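Local coordinates for protein KauB (Pseudomonas aeruginosa PAO1, PDB 6B4R) that probably oxidises a range of aldehydes, aminoaldehydes such as 4-guanidinobutyraldehyde among them, to the corresponding acids with NAD(P)+, at residues W167-P170 with L171-S174; S127-W130 with S131-I135. All blocks are in the same frame, centred on the assembly; numbering follows the deposited sequence.

Contact 1 of 2, residues W167-P170 with L171-S174. With TOE (2-[2-(2-methoxy-ethoxy)-ethoxy]-ethoxyl), chain H.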
loop_
_atom_site.group_PDB
_atom_site.type_symbol
_atom_site.label_atom_id
_atom_site.label_comp_id
_atom_site.label_asym_id
_atom_site.label_seq_id
_atom_site.Cartn_x
_atom_site.Cartn_y
_atom_site.Cartn_z
ATOM N N TRP A 167 -15.245 5.902 -30.502
ATOM C CA TRP A 167 -14.814 6.756 -31.600
ATOM C C TRP A 167 -14.583 8.207 -31.193
ATOM O O TRP A 167 -14.056 8.997 -31.977
ATOM C CB TRP A 167 -15.829 6.699 -32.745
ATOM C CG TRP A 167 -17.254 6.905 -32.314
ATOM C CD1 TRP A 167 -18.206 5.941 -32.150
ATOM C CD2 TRP A 167 -17.889 8.154 -32.002
ATOM N NE1 TRP A 167 -19.393 6.510 -31.754
ATOM C CE2 TRP A 167 -19.226 7.865 -31.656
ATOM C CE3 TRP A 167 -17.461 9.484 -31.980
ATOM C CZ2 TRP A 167 -20.133 8.858 -31.291
ATOM C CZ3 TRP A 167 -18.362 10.467 -31.617
ATOM C CH2 TRP A 167 -19.683 10.150 -31.280
ATOM N N ASN A 168 -14.981 8.563 -29.975
ATOM C CA ASN A 168 -14.867 9.946 -29.528
ATOM C C ASN A 168 -13.444 10.327 -29.119
ATOM O O ASN A 168 -13.024 11.470 -29.298
ATOM C CB ASN A 168 -15.861 10.241 -28.404
ATOM C CG ASN A 168 -15.579 9.442 -27.154
ATOM O OD1 ASN A 168 -15.042 8.339 -27.219
ATOM N ND2 ASN A 168 -15.941 9.998 -26.004
ATOM N N PHE A 169 -12.712 9.365 -28.563
ATOM C CA PHE A 169 -11.287 9.532 -28.285
ATOM C C PHE A 169 -10.521 8.277 -28.702
ATOM O O PHE A 169 -9.966 7.581 -27.855
ATOM C CB PHE A 169 -11.046 9.811 -26.798
ATOM C CG PHE A 169 -11.569 11.143 -26.332
ATOM C CD1 PHE A 169 -10.795 12.288 -26.450
ATOM C CD2 PHE A 169 -12.830 11.250 -25.764
ATOM C CE1 PHE A 169 -11.272 13.518 -26.018
ATOM C CE2 PHE A 169 -13.313 12.479 -25.330
ATOM C CZ PHE A 169 -12.532 13.613 -25.458
ATOM N N PRO A 170 -10.473 7.996 -30.015
ATOM C CA PRO A 170 -9.950 6.735 -30.561
ATOM C C PRO A 170 -8.544 6.387 -30.082
ATOM O O PRO A 170 -8.327 5.269 -29.614
ATOM C CB PRO A 170 -9.942 6.983 -32.073
ATOM C CG PRO A 170 -10.949 8.059 -32.290
ATOM C CD PRO A 170 -10.850 8.940 -31.081
ATOM N N LEU A 171 -7.606 7.322 -30.195
ATOM C CA LEU A 171 -6.226 7.055 -29.797
ATOM C C LEU A 171 -6.048 7.057 -28.279
ATOM O O LEU A 171 -5.407 6.164 -27.724
ATOM C CB LEU A 171 -5.266 8.054 -30.451
ATOM C CG LEU A 171 -3.774 7.861 -30.162
ATOM C CD1 LEU A 171 -3.312 6.475 -30.586
ATOM C CD2 LEU A 171 -2.952 8.935 -30.856
ATOM N N LEU A 172 -6.622 8.055 -27.613
ATOM C CA LEU A 172 -6.485 8.194 -26.165
ATOM C C LEU A 172 -7.096 7.022 -25.396
ATOM O O LEU A 172 -6.469 6.483 -24.480
ATOM C CB LEU A 172 -7.102 9.512 -25.686
ATOM C CG LEU A 172 -6.955 9.788 -24.188
ATOM C CD1 LEU A 172 -5.484 9.821 -23.796
ATOM C CD2 LEU A 172 -7.649 11.081 -23.790
ATOM N N MET A 173 -8.316 6.639 -25.761
ATOM C CA MET A 173 -8.983 5.506 -25.123
ATOM C C MET A 173 -8.218 4.218 -25.385
ATOM O O MET A 173 -8.167 3.331 -24.534
ATOM C CB MET A 173 -10.426 5.361 -25.619
ATOM C CG MET A 173 -11.365 6.491 -25.216
ATOM S SD MET A 173 -11.486 6.734 -23.432
ATOM C CE MET A 173 -10.474 8.198 -23.220
ATOM N N SER A 174 -7.626 4.118 -26.570
ATOM C CA SER A 174 -6.826 2.954 -26.919
ATOM C C SER A 174 -5.642 2.818 -25.969
ATOM O O SER A 174 -5.346 1.726 -25.486
ATOM C CB SER A 174 -6.331 3.053 -28.362
ATOM O OG SER A 174 -7.419 3.095 -29.270
HETATM O "O2'" TOE H . -15.009 9.342 -23.225
HETATM C "CA'" TOE H . -14.352 9.031 -21.992
HETATM C "CB'" TOE H . -14.395 10.248 -21.076
HETATM O "OC'" TOE H . -13.149 10.942 -21.122
HETATM C "CD'" TOE H . -13.133 12.031 -20.202
HETATM C "CE'" TOE H . -11.703 12.305 -19.746
HETATM O "OF'" TOE H . -10.969 12.942 -20.789
HETATM C "CG'" TOE H . -9.627 13.209 -20.388
HETATM C "CH'" TOE H . -8.976 14.162 -21.383
HETATM O "OI'" TOE H . -9.721 15.378 -21.419
HETATM C "CK'" TOE H . -9.023 16.414 -22.107
#

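Contact 2 of 2, residues S127-W130 with S131-I135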
loop_
_atom_site.group_PDB
_atom_site.type_symbol
_atom_site.label_atom_id
_atom_site.label_comp_id
_atom_site.label_asym_id
_atom_site.label_seq_id
_atom_site.Cartn_x
_atom_site.Cartn_y
_atom_site.Cartn_z
ATOM N N SER A 127 0.027 8.673 -21.354
ATOM C CA SER A 127 -0.672 7.557 -20.724
ATOM C C SER A 127 0.117 6.258 -20.858
ATOM O O SER A 127 0.180 5.461 -19.920
ATOM C CB SER A 127 -2.064 7.385 -21.332
ATOM O OG SER A 127 -2.725 6.274 -20.757
ATOM N N LEU A 128 0.710 6.045 -22.030
ATOM C CA LEU A 128 1.562 4.883 -22.248
ATOM C C LEU A 128 2.834 5.007 -21.420
ATOM O O LEU A 128 3.266 4.048 -20.776
ATOM C CB LEU A 128 1.923 4.744 -23.729
ATOM C CG LEU A 128 0.809 4.407 -24.721
ATOM C CD1 LEU A 128 1.393 4.210 -26.112
ATOM C CD2 LEU A 128 0.050 3.169 -24.280
ATOM N N ARG A 129 3.426 6.197 -21.439
ATOM C CA ARG A 129 4.658 6.458 -20.706
ATOM C C ARG A 129 4.470 6.270 -19.202
ATOM O O ARG A 129 5.289 5.626 -18.547
ATOM C CB ARG A 129 5.180 7.868 -21.007
ATOM C CG ARG A 129 6.486 8.204 -20.305
ATOM C CD ARG A 129 6.981 9.603 -20.655
ATOM N NE ARG A 129 7.540 9.664 -22.002
ATOM C CZ ARG A 129 6.921 10.200 -23.047
ATOM N NH1 ARG A 129 5.716 10.738 -22.905
ATOM N NH2 ARG A 129 7.511 10.203 -24.234
ATOM N N TRP A 130 3.384 6.825 -18.667
ATOM C CA TRP A 130 3.078 6.733 -17.240
ATOM C C TRP A 130 2.904 5.277 -16.805
ATOM O O TRP A 130 3.485 4.844 -15.806
ATOM C CB TRP A 130 1.807 7.529 -16.928
ATOM C CG TRP A 130 1.582 7.820 -15.472
ATOM C CD1 TRP A 130 1.965 8.942 -14.793
ATOM C CD2 TRP A 130 0.903 6.990 -14.519
ATOM N NE1 TRP A 130 1.574 8.858 -13.479
ATOM C CE2 TRP A 130 0.921 7.669 -13.283
ATOM C CE3 TRP A 130 0.287 5.735 -14.588
ATOM C CZ2 TRP A 130 0.346 7.138 -12.127
ATOM C CZ3 TRP A 130 -0.284 5.209 -13.441
ATOM C CH2 TRP A 130 -0.249 5.910 -12.226
ATOM N N SER A 131 2.106 4.528 -17.561
ATOM C CA SER A 131 1.861 3.120 -17.266
ATOM C C SER A 131 3.148 2.304 -17.346
ATOM O O SER A 131 3.318 1.325 -16.619
ATOM C CB SER A 131 0.818 2.538 -18.221
ATOM O OG SER A 131 -0.400 3.256 -18.146
ATOM N N ALA A 132 4.047 2.714 -18.235
ATOM C CA ALA A 132 5.345 2.063 -18.376
ATOM C C ALA A 132 6.220 2.329 -17.156
ATOM O O ALA A 132 6.833 1.414 -16.608
ATOM C CB ALA A 132 6.043 2.546 -19.642
ATOM N N GLU A 133 6.265 3.590 -16.735
ATOM C CA GLU A 133 7.070 3.998 -15.587
ATOM C C GLU A 133 6.630 3.315 -14.298
ATOM O O GLU A 133 7.428 3.142 -13.379
ATOM C CB GLU A 133 6.988 5.515 -15.399
ATOM C CG GLU A 133 7.578 6.328 -16.537
ATOM C CD GLU A 133 7.225 7.800 -16.437
ATOM O OE1 GLU A 133 6.373 8.152 -15.592
ATOM O OE2 GLU A 133 7.799 8.605 -17.201
ATOM N N ALA A 134 5.359 2.932 -14.237
ATOM C CA ALA A 134 4.772 2.405 -13.009
ATOM C C ALA A 134 4.978 0.904 -12.827
ATOM O O ALA A 134 4.741 0.377 -11.741
ATOM C CB ALA A 134 3.288 2.733 -12.961
ATOM N N ILE A 135 5.417 0.226 -13.884
ATOM C CA ILE A 135 5.545 -1.233 -13.883
ATOM C C ILE A 135 6.364 -1.789 -12.716
ATOM O O ILE A 135 5.928 -2.713 -12.027
ATOM C CB ILE A 135 6.157 -1.749 -15.205
ATOM C CG1 ILE A 135 5.268 -1.376 -16.393
ATOM C CG2 ILE A 135 6.353 -3.257 -15.155
ATOM C CD1 ILE A 135 5.845 -1.781 -17.739
#

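Contact 1 of 2, residues W167-P170 with L171-S174
Phe169, an aromatic residue at the N-cap position, meets Met173 one turn on, and both turn their side chains to a bound ether chain (TOE). The helix opens through the backbone here: Met173 N donates to Phe169 O at 2.8 Å. Ser174 N reaches Pro170 O more weakly, at 3.3 Å. The Met173 side chain starts beside its own backbone N (chi1 -67°), which lays CG alongside Phe169 CB at 3.7 Å; a bend about CB-CG brings SD to 3.9 Å from TOE CA'. Phe169 CB also lies 4.1 Å from Leu172 CB, while O2' of TOE comes to the Phe169 ring obliquely, 3.9 Å from CD2. The same O2' accepts a hydrogen bond from Asn168 ND2 (3.0 Å, N-H...O 154°). Two further bonds probably limit how that amide can rotate: a weak one from Phe169 N to Asn168 OD1, and one from Asn168 ND2 to Glu300 O. ND2 also makes a weak bond to the modified cysteine at position 302, consistent with the oxyanion-hole asparagine of aldehyde dehydrogenases. The turn thus lines the pocket that holds TOE, probably the substrate site. It joins strand 149-164 of the nucleotide-binding sheet to helix 170-183, where Pro170 packs on helix 98-109, Leu171 on helices 113-133 and 198-210, and Leu172 on helix 113-133.

Contact 2 of 2, residues S127-W130 with S131-I135
Ser131 grips the carbonyl of Ser127 twice, through its backbone N (3.2 Å) and through OG (2.9 Å). With OG beside its own backbone N (chi1 -58°), the hydroxyl curls back to meet Ser127 O nearly end-on, while the backbone N comes from above the carbonyl plane. Ala132 follows with an ordinary helical bond from its N to Leu128 O, its side chain touching Met87 of helix 80-96. Glu133 N donates to Arg129 O at 2.9 Å, and its side chain runs extended beyond CG. Here OE2 rests 3.4 Å from Arg129 CG, against the aliphatic part of the arginine, and the guanidinium and carboxylate planes are turned 56° apart. At Ala134, the N bonds weakly to Trp130 O at 3.1 Å, and CB lies 4.4 Å from Trp130 CZ3, oblique to the indole. The opposite charges of Arg129 and Glu133 do not pair directly, NE and OE2 being 4.9 Å apart. Separate partners satisfy them: Arg129 bridges to Asp92 within its subunit and Glu133 OE1 to basic side chains of another chain, where the Trp130 ring also makes a cation-pi contact, which probably helps join this helix to both.

The contacts lie on two helices packed against each other: 127-135 lies at the C-terminal part of helix 113-133, whose Ser127, Leu128 and Ser131 touch helix 170-183, and contact 1 opens that second helix. Their centres are 18 Å apart and their nearest atoms about 5 Å, without touching. Contact 1 lines the ligand pocket, its Met173 side chain about 6 Å from that of Glu267, the predicted active-site residue. Contact 2 stands further back, with the Ser127 side chain about 11 Å from that of Glu267 and about 10 Å from TOE. Trp176 bridges the two settings, belonging to the pocket while touching Ser127. Contact 2 instead reaches another chain of the four-chain assembly, which contact 1 does not.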